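Local coordinates for hypothetical protein PH1918 (Pyrococcus horikoshii, PDB 2D16) that is of unknown function but, as a member of the adenosine-specific kinase family, probably acts on adenosine or its nucleotides, at residues A[47-51]-A[78-83]. Residues are numbered along the deposited sequence.
Sequences IAMNE and GAGHVF
How a helix returns its chain to a beta sheet is well illustrated where the inner strand 44-51 meets the start of its antiparallel neighbour, strand 82-88, in a five-stranded antiparallel sheet. Residues 47-51 are extended throughout. Gly78, with positive phi (68/-37), leaves helix 64-77, and a type II turn from Ala79 to Val82 follows. Ala79 O accepts a hydrogen bond from Asn50 ND2 at 3.0 Å; with Asn50 in the m rotamer, ND2 also bonds to Ala74 O of that helix and OD1 to Thr57 OG1, tying turn, helix and neighbouring strand 56-61 together. Gly80 (-60/142) and His81 (66/9) form the turn's centre, and His81 N donates to Asn50 O at 2.9 Å. Val82 resumes extended geometry, its O accepting a hydrogen bond from Asn50 N at 3.0 Å and a CA-H...O contact from Met49 CA at 3.3 Å. Phe83 and Met49 form a non-hydrogen-bonded pair, CA atoms 4.1 Å apart and side chains on one face, where the all-t Met49 packs CG against Phe83 CB at 3.7 Å. On the backbone, Phe83 CA approaches Ala48 O to 3.1 Å in a CA-H...O contact.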
loop_
_atom_site.group_PDB
_atom_site.type_symbol
_atom_site.label_atom_id
_atom_site.label_comp_id
_atom_site.label_asym_id
_atom_site.label_seq_id
_atom_site.Cartn_x
_atom_site.Cartn_y
_atom_site.Cartn_z
ATOM N N ILE A 47 -45.385 -4.881 -15.633
ATOM C CA ILE A 47 -45.600 -3.920 -16.707
ATOM C C ILE A 47 -46.541 -4.549 -17.728
ATOM O O ILE A 47 -46.409 -5.728 -18.073
ATOM C CB ILE A 47 -44.271 -3.492 -17.402
ATOM C CG1 ILE A 47 -44.576 -2.483 -18.519
ATOM C CG2 ILE A 47 -43.539 -4.703 -17.972
ATOM C CD1 ILE A 47 -43.337 -1.937 -19.217
ATOM N N ALA A 48 -47.516 -3.767 -18.174
ATOM C CA ALA A 48 -48.482 -4.226 -19.160
ATOM C C ALA A 48 -48.592 -3.153 -20.234
ATOM O O ALA A 48 -48.471 -1.962 -19.947
ATOM C CB ALA A 48 -49.833 -4.463 -18.505
ATOM N N MET A 49 -48.812 -3.575 -21.471
ATOM C CA MET A 49 -48.912 -2.637 -22.576
ATOM C C MET A 49 -49.942 -3.140 -23.570
ATOM O O MET A 49 -49.975 -4.331 -23.896
ATOM C CB MET A 49 -47.547 -2.487 -23.243
ATOM C CG MET A 49 -47.463 -1.362 -24.253
ATOM S SD MET A 49 -45.742 -1.032 -24.667
ATOM C CE MET A 49 -45.938 0.330 -25.856
ATOM N N ASN A 50 -50.781 -2.229 -24.049
ATOM C CA ASN A 50 -51.845 -2.587 -24.979
ATOM C C ASN A 50 -51.453 -2.592 -26.445
ATOM O O ASN A 50 -50.839 -1.651 -26.946
ATOM C CB ASN A 50 -53.045 -1.657 -24.781
ATOM C CG ASN A 50 -53.577 -1.696 -23.366
ATOM O OD1 ASN A 50 -53.572 -2.745 -22.725
ATOM N ND2 ASN A 50 -54.046 -0.552 -22.872
ATOM N N GLU A 51 -51.818 -3.673 -27.127
ATOM C CA GLU A 51 -51.546 -3.827 -28.549
ATOM C C GLU A 51 -52.894 -3.703 -29.263
ATOM O O GLU A 51 -53.799 -4.511 -29.048
ATOM C CB GLU A 51 -50.914 -5.194 -28.820
ATOM C CG GLU A 51 -50.473 -5.383 -30.257
ATOM C CD GLU A 51 -49.937 -6.773 -30.522
ATOM O OE1 GLU A 51 -50.116 -7.657 -29.659
ATOM O OE2 GLU A 51 -49.346 -6.983 -31.602
ATOM N N GLY A 78 -57.421 0.266 -21.570
ATOM C CA GLY A 78 -57.632 -0.137 -22.951
ATOM C C GLY A 78 -56.916 0.573 -24.083
ATOM O O GLY A 78 -56.528 -0.070 -25.058
ATOM N N ALA A 79 -56.746 1.886 -23.971
ATOM C CA ALA A 79 -56.097 2.672 -25.019
ATOM C C ALA A 79 -54.870 2.002 -25.638
ATOM O O ALA A 79 -53.962 1.558 -24.933
ATOM C CB ALA A 79 -55.718 4.046 -24.475
ATOM N N GLY A 80 -54.848 1.947 -26.965
ATOM C CA GLY A 80 -53.736 1.333 -27.665
ATOM C C GLY A 80 -52.399 1.999 -27.388
ATOM O O GLY A 80 -52.313 3.223 -27.271
ATOM N N HIS A 81 -51.362 1.175 -27.282
ATOM C CA HIS A 81 -49.965 1.587 -27.054
ATOM C C HIS A 81 -49.719 2.242 -25.672
ATOM O O HIS A 81 -48.653 2.771 -25.388
ATOM C CB HIS A 81 -49.571 2.559 -28.165
ATOM C CG HIS A 81 -49.050 1.788 -29.351
ATOM N ND1 HIS A 81 -48.990 2.302 -30.605
ATOM C CD2 HIS A 81 -48.531 0.490 -29.378
ATOM C CE1 HIS A 81 -48.444 1.335 -31.367
ATOM N NE2 HIS A 81 -48.159 0.240 -30.659
ATOM N N VAL A 82 -50.702 2.196 -24.780
ATOM C CA VAL A 82 -50.508 2.731 -23.440
ATOM C C VAL A 82 -49.849 1.630 -22.615
ATOM O O VAL A 82 -50.156 0.448 -22.787
ATOM C CB VAL A 82 -51.858 3.113 -22.779
ATOM C CG1 VAL A 82 -51.670 3.329 -21.279
ATOM C CG2 VAL A 82 -52.415 4.376 -23.422
ATOM N N PHE A 83 -48.920 2.005 -21.743
ATOM C CA PHE A 83 -48.287 1.012 -20.893
ATOM C C PHE A 83 -48.437 1.420 -19.438
ATOM O O PHE A 83 -48.488 2.611 -19.109
ATOM C CB PHE A 83 -46.807 0.791 -21.276
ATOM C CG PHE A 83 -45.918 2.003 -21.114
ATOM C CD1 PHE A 83 -45.323 2.294 -19.887
ATOM C CD2 PHE A 83 -45.630 2.815 -22.207
ATOM C CE1 PHE A 83 -44.445 3.376 -19.751
ATOM C CE2 PHE A 83 -44.755 3.902 -22.083
ATOM C CZ PHE A 83 -44.159 4.182 -20.852
#